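Local coordinates for helix-turn-helix domain-containing protein (Shewanella amazonensis SB2B, PDB 3KE2) that is of unknown function but, as a winged helix-turn-helix family member, probably binds DNA, at residues H16-F19 against L20-Y24; D52-A55 against S56-D59. All blocks are in the same frame, centred on the assembly; numbering follows the deposited sequence. Where two conformers were deposited one is given.

Contact 1. Residues H16-F19 against L20-Y24; sequences HKAF and LRKLY
The carbonyl oxygen of Ala18 receives two weak bonds, one from the backbone N of Lys22 at 3.4 Å and one from a water at 3.3 Å. The same water accepts from Lys22 NZ at 2.8 Å, so it ties this side chain to Ala18 O. In one of its two conformers Arg21 runs extended as far as CD and then bends (chi3 -53°), which brings NH1 back to 3.6 Å from Ala18 CB; in that conformer NH1 also donates to the water, which lies in the guanidinium plane. The final bend of Lys22 lets NZ reach Ser56 OG, its partner in the loop after helix 47-55, as well as the water.

The backbone is that of a regular alpha-helix, with Leu20 N donating to His16 O at 2.9 Å. Ring and leucine side chains four residues apart also pair along the helix. Leu20 CD1 lies over one face of the His16 imidazole, toward its rim, 4.2 Å from the ring centroid. Leu23 sets both methyls on one side of the Phe19 ring: CD1 over the face, toward the rim, in a similar CH-pi contact, and Leu23 CD2 3.5 Å from Phe19 CE2.

These turns belong to helix 14-31, between several neighbours. Arg21 and Tyr24 pack on helix 88-102, Phe19 and Leu23 meet Ile60 in the loop before strand 63-67, and His16 and Phe19 abut Asp59 of the second subunit.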
ATOM      1  N   HIS A  16       6.213   5.782   4.377  1.00 23.66           N
ATOM      2  CA  HIS A  16       5.741   5.975   3.009  1.00 23.04           C
ATOM      3  C   HIS A  16       6.827   5.572   2.011  1.00 22.76           C
ATOM      4  O   HIS A  16       6.537   4.960   0.957  1.00 22.04           O
ATOM      5  CB  HIS A  16       5.266   7.429   2.822  1.00 22.83           C
ATOM      6  CG  HIS A  16       4.567   7.688   1.524  1.00 23.76           C
ATOM      7  ND1 HIS A  16       4.579   8.918   0.903  1.00 25.99           N
ATOM      8  CD2 HIS A  16       3.883   6.860   0.697  1.00 24.03           C
ATOM      9  CE1 HIS A  16       3.910   8.842  -0.236  1.00 25.92           C
ATOM     10  NE2 HIS A  16       3.492   7.600  -0.391  1.00 24.44           N
ATOM     11  N   LYS A  17       8.076   5.890   2.369  1.00 22.28           N
ATOM     12  CA  LYS A  17       9.231   5.570   1.549  1.00 21.91           C
ATOM     13  C   LYS A  17       9.266   4.054   1.406  1.00 21.01           C
ATOM     14  O   LYS A  17       9.371   3.536   0.300  1.00 20.82           O
ATOM     15  CB  LYS A  17      10.525   6.147   2.179  1.00 22.40           C
ATOM     16  CG  LYS A  17      11.779   6.130   1.266  1.00 24.04           C
ATOM     17  CD  LYS A  17      13.043   6.717   1.943  1.00 26.28           C
ATOM     18  CE  LYS A  17      14.266   6.660   0.990  1.00 27.70           C
ATOM     19  NZ  LYS A  17      15.562   7.077   1.625  1.00 28.15           N
ATOM     20  N   ALA A  18       9.102   3.353   2.530  1.00 20.34           N
ATOM     21  CA  ALA A  18       9.118   1.882   2.549  1.00 19.91           C
ATOM     22  C   ALA A  18       8.015   1.284   1.714  1.00 19.42           C
ATOM     23  O   ALA A  18       8.176   0.214   1.160  1.00 20.80           O
ATOM     24  CB  ALA A  18       9.032   1.346   3.994  1.00 19.73           C
ATOM     25  N   PHE A  19       6.882   1.955   1.650  1.00 18.69           N
ATOM     26  CA  PHE A  19       5.743   1.492   0.857  1.00 17.54           C
ATOM     27  C   PHE A  19       6.042   1.642  -0.630  1.00 16.96           C
ATOM     28  O   PHE A  19       5.850   0.720  -1.402  1.00 16.54           O
ATOM     29  CB  PHE A  19       4.475   2.275   1.274  1.00 17.52           C
ATOM     30  CG  PHE A  19       3.244   1.979   0.439  1.00 17.36           C
ATOM     31  CD1 PHE A  19       2.475   0.855   0.684  1.00 16.36           C
ATOM     32  CD2 PHE A  19       2.834   2.867  -0.566  1.00 16.98           C
ATOM     33  CE1 PHE A  19       1.358   0.591  -0.085  1.00 16.61           C
ATOM     34  CE2 PHE A  19       1.717   2.609  -1.321  1.00 17.27           C
ATOM     35  CZ  PHE A  19       0.981   1.469  -1.087  1.00 17.16           C
ATOM     36  N   LEU A  20       6.521   2.806  -1.030  1.00 16.71           N
ATOM     37  CA  LEU A  20       6.835   3.029  -2.425  1.00 17.22           C
ATOM     38  C   LEU A  20       7.952   2.074  -2.901  1.00 18.20           C
ATOM     39  O   LEU A  20       8.019   1.729  -4.089  1.00 18.16           O
ATOM     40  CB  LEU A  20       7.225   4.492  -2.658  1.00 17.07           C
ATOM     41  CG  LEU A  20       6.135   5.557  -2.444  1.00 16.58           C
ATOM     42  CD1 LEU A  20       6.766   6.921  -2.487  1.00 16.12           C
ATOM     43  CD2 LEU A  20       4.994   5.458  -3.462  1.00 14.61           C
ATOM     44  N   ARG A  21       8.824   1.651  -1.980  1.00 18.87           N
ATOM     45  CA  ARG A  21       9.895   0.719  -2.290  0.50 18.97           C
ATOM     46  C   ARG A  21       9.279  -0.585  -2.732  1.00 19.10           C
ATOM     47  O   ARG A  21       9.700  -1.201  -3.708  1.00 19.06           O
ATOM     48  CB  ARG A  21      10.793   0.485  -1.056  0.50 19.34           C
ATOM     49  CG  ARG A  21      11.986  -0.499  -1.271  0.50 18.92           C
ATOM     50  CD  ARG A  21      12.881  -0.681  -0.003  0.50 18.48           C
ATOM     51  NE  ARG A  21      13.359   0.589   0.557  0.50 18.15           N
ATOM     52  CZ  ARG A  21      12.939   1.104   1.709  0.50 16.60           C
ATOM     53  NH1 ARG A  21      12.093   0.418   2.453  0.50 16.83           N
ATOM     54  NH2 ARG A  21      13.407   2.265   2.145  0.50 15.23           N
ATOM     55  N   LYS A  22       8.251  -1.014  -1.998  1.00 18.83           N
ATOM     56  CA  LYS A  22       7.610  -2.280  -2.330  1.00 18.85           C
ATOM     57  C   LYS A  22       6.923  -2.139  -3.670  1.00 18.20           C
ATOM     58  O   LYS A  22       7.012  -3.043  -4.488  1.00 18.73           O
ATOM     59  CB  LYS A  22       6.620  -2.755  -1.246  1.00 18.99           C
ATOM     60  CG  LYS A  22       7.190  -2.766   0.202  1.00 21.30           C
ATOM     61  CD  LYS A  22       6.159  -3.276   1.249  1.00 23.33           C
ATOM     62  CE  LYS A  22       6.356  -2.650   2.676  1.00 24.41           C
ATOM     63  NZ  LYS A  22       7.699  -2.816   3.276  1.00 26.82           N
ATOM     64  N   LEU A  23       6.264  -1.012  -3.929  1.00 17.35           N
ATOM     65  CA  LEU A  23       5.578  -0.850  -5.228  1.00 17.23           C
ATOM     66  C   LEU A  23       6.531  -0.777  -6.394  1.00 17.59           C
ATOM     67  O   LEU A  23       6.216  -1.248  -7.498  1.00 17.36           O
ATOM     68  CB  LEU A  23       4.667   0.379  -5.254  1.00 17.09           C
ATOM     69  CG  LEU A  23       3.213   0.232  -4.825  1.00 15.59           C
ATOM     70  CD1 LEU A  23       3.036  -0.651  -3.650  1.00 15.35           C
ATOM     71  CD2 LEU A  23       2.675   1.643  -4.552  1.00 16.68           C
ATOM     72  N   TYR A  24       7.694  -0.178  -6.145  1.00 18.03           N
ATOM     73  CA  TYR A  24       8.712  -0.010  -7.180  1.00 18.12           C
ATOM     74  C   TYR A  24       9.305  -1.361  -7.539  1.00 18.00           C
ATOM     75  O   TYR A  24       9.474  -1.686  -8.738  1.00 17.56           O
ATOM     76  CB  TYR A  24       9.810   0.959  -6.735  1.00 18.17           C
ATOM     77  CG  TYR A  24      10.799   1.253  -7.829  1.00 19.46           C
ATOM     78  CD1 TYR A  24      10.452   2.047  -8.913  1.00 21.45           C
ATOM     79  CD2 TYR A  24      12.078   0.757  -7.782  1.00 21.16           C
ATOM     80  CE1 TYR A  24      11.370   2.321  -9.943  1.00 22.23           C
ATOM     81  CE2 TYR A  24      12.991   1.021  -8.795  1.00 22.68           C
ATOM     82  CZ  TYR A  24      12.632   1.801  -9.874  1.00 22.75           C
ATOM     83  OH  TYR A  24      13.565   2.060 -10.868  1.00 25.60           O
TER
HETATM   84  O   HOH W   1      10.241  -2.134   2.230  1.00 19.71           O

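Contact 2. Residues D52-A55 against S56-D59; sequences DAIA and SFAD
Hydrogen bonds from Ser56 and Phe57 to Ala53 and Ile54 close the C-terminal end of helix 47-55, where Ser56 is the first residue to leave helical geometry. Ala53 O is gripped twice by Ser56, by the side-chain OG at 2.9 Å and by the backbone N at 3.0 Å, both coming from the same face of the carbonyl plane. The hydroxyl stands between the backbone N and the carbonyl carbon of its own residue (chi1 63°), a torsion that folds it back over the last helical turn. The N of Ser56 also makes a weak bond to Asp52 O, so the helical i to i+4 pattern is fading into i to i+3 bonding here. One residue on, Phe57 N donates almost straight to Ile54 O at 3.1 Å (N-H...O angle 171°), though from well above the carbonyl plane. Asp59 N then bonds Ser56 O, repeating the three-residue spacing.

Apolar contact comes from the Phe57 ring, which folds back against the helix end. One face lies over Ile54 CA, 4.1 Å from the ring centroid, in a CH-pi contact, and CZ approaches Ile54 CG1 at 4.4 Å. The ring's CD1 also lies 3.1 Å from Ala53 O, obliquely.

Ser56 OG, held also by Lys22 NZ, faces helix 14-31, against which Ala53, Ile54 and Phe57 pack. Ile54 and Phe57 reach Val64 as well, so the bend fills the corner between helices 47-55 and 14-31 and strand 63-67, while Asp59 OD1 bonds Ser13 OG of the second subunit.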
ATOM      1  N   ASP A  52      14.025  -8.305   2.659  1.00 19.17           N
ATOM      2  CA  ASP A  52      13.072  -7.746   3.628  1.00 18.79           C
ATOM      3  C   ASP A  52      11.918  -7.047   2.951  1.00 18.12           C
ATOM      4  O   ASP A  52      10.796  -7.125   3.428  1.00 18.13           O
ATOM      5  CB  ASP A  52      13.740  -6.757   4.621  1.00 19.02           C
ATOM      6  CG  ASP A  52      14.737  -7.429   5.592  1.00 19.62           C
ATOM      7  OD1 ASP A  52      15.122  -8.607   5.422  1.00 21.24           O
ATOM      8  OD2 ASP A  52      15.168  -6.739   6.534  1.00 21.36           O
ATOM      9  N   ALA A  53      12.178  -6.335   1.865  1.00 17.84           N
ATOM     10  CA  ALA A  53      11.087  -5.639   1.168  1.00 17.71           C
ATOM     11  C   ALA A  53      10.155  -6.678   0.583  1.00 17.71           C
ATOM     12  O   ALA A  53       8.943  -6.644   0.805  1.00 17.96           O
ATOM     13  CB  ALA A  53      11.612  -4.745   0.094  1.00 17.49           C
ATOM     14  N   ILE A  54      10.744  -7.634  -0.128  1.00 17.57           N
ATOM     15  CA  ILE A  54       9.993  -8.723  -0.746  1.00 17.53           C
ATOM     16  C   ILE A  54       9.266  -9.517   0.327  1.00 17.95           C
ATOM     17  O   ILE A  54       8.099  -9.891   0.161  1.00 18.39           O
ATOM     18  CB  ILE A  54      10.910  -9.629  -1.558  1.00 17.15           C
ATOM     19  CG1 ILE A  54      11.409  -8.866  -2.780  1.00 17.25           C
ATOM     20  CG2 ILE A  54      10.183 -10.851  -2.008  1.00 16.54           C
ATOM     21  CD1 ILE A  54      12.508  -9.587  -3.545  1.00 18.61           C
ATOM     22  N   ALA A  55       9.930  -9.735   1.450  1.00 18.00           N
ATOM     23  CA  ALA A  55       9.306 -10.475   2.532  1.00 18.50           C
ATOM     24  C   ALA A  55       8.027  -9.809   2.983  1.00 18.66           C
ATOM     25  O   ALA A  55       7.108 -10.494   3.384  1.00 19.50           O
ATOM     26  CB  ALA A  55      10.266 -10.628   3.727  1.00 18.17           C
ATOM     27  N   SER A  56       7.952  -8.485   2.904  1.00 18.90           N
ATOM     28  CA  SER A  56       6.763  -7.777   3.377  1.00 19.39           C
ATOM     29  C   SER A  56       5.699  -7.439   2.292  1.00 19.04           C
ATOM     30  O   SER A  56       4.758  -6.714   2.566  1.00 19.30           O
ATOM     31  CB  SER A  56       7.191  -6.502   4.146  1.00 19.50           C
ATOM     32  OG  SER A  56       7.881  -5.600   3.288  1.00 22.28           O
ATOM     33  N   PHE A  57       5.823  -7.956   1.079  1.00 18.94           N
ATOM     34  CA  PHE A  57       4.785  -7.694   0.066  1.00 18.78           C
ATOM     35  C   PHE A  57       3.437  -8.199   0.567  1.00 18.57           C
ATOM     36  O   PHE A  57       2.402  -7.577   0.335  1.00 18.49           O
ATOM     37  CB  PHE A  57       5.116  -8.365  -1.274  1.00 18.80           C
ATOM     38  CG  PHE A  57       6.090  -7.608  -2.148  1.00 18.97           C
ATOM     39  CD1 PHE A  57       7.017  -6.737  -1.627  1.00 19.98           C
ATOM     40  CD2 PHE A  57       6.174  -7.920  -3.506  1.00 21.71           C
ATOM     41  CE1 PHE A  57       7.923  -6.090  -2.454  1.00 20.73           C
ATOM     42  CE2 PHE A  57       7.116  -7.295  -4.340  1.00 21.42           C
ATOM     43  CZ  PHE A  57       7.977  -6.389  -3.813  1.00 21.19           C
ATOM     44  N   ALA A  58       3.453  -9.341   1.244  1.00 18.58           N
ATOM     45  CA  ALA A  58       2.230  -9.927   1.778  1.00 18.32           C
ATOM     46  C   ALA A  58       1.511  -8.917   2.684  1.00 18.50           C
ATOM     47  O   ALA A  58       0.278  -8.909   2.736  1.00 18.88           O
ATOM     48  CB  ALA A  58       2.541 -11.210   2.518  1.00 17.93           C
ATOM     49  N   ASP A  59       2.275  -8.058   3.378  1.00 18.35           N
ATOM     50  CA  ASP A  59       1.703  -7.028   4.263  1.00 18.07           C
ATOM     51  C   ASP A  59       0.753  -6.084   3.530  1.00 17.58           C
ATOM     52  O   ASP A  59      -0.172  -5.543   4.139  1.00 17.86           O
ATOM     53  CB  ASP A  59       2.795  -6.159   4.941  1.00 18.56           C
ATOM     54  CG  ASP A  59       3.623  -6.916   6.015  1.00 20.02           C
ATOM     55  OD1 ASP A  59       3.288  -8.083   6.347  1.00 21.76           O
ATOM     56  OD2 ASP A  59       4.596  -6.308   6.548  1.00 21.58           O
TER

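In the fold
Contact 1 comes first along the chain, near the start of helix 14-31; contact 2 follows at the exit of helix 47-55, and their centres lie about 10 Å apart. They meet directly: Phe57 CZ packs 3.5 Å from Lys22 O, and Arg21 CD lies 4.3 Å from Ala53 CB. The first helix is thus joined to the end of the third, just where the chain turns toward the antiparallel hairpin of strands 63-67 and 77-82. Three helices followed by such a hairpin match a winged helix-turn-helix domain, in which helix 47-55 would probably be the recognition helix. Both contacts also touch the second subunit, placing this corner at the dimer interface.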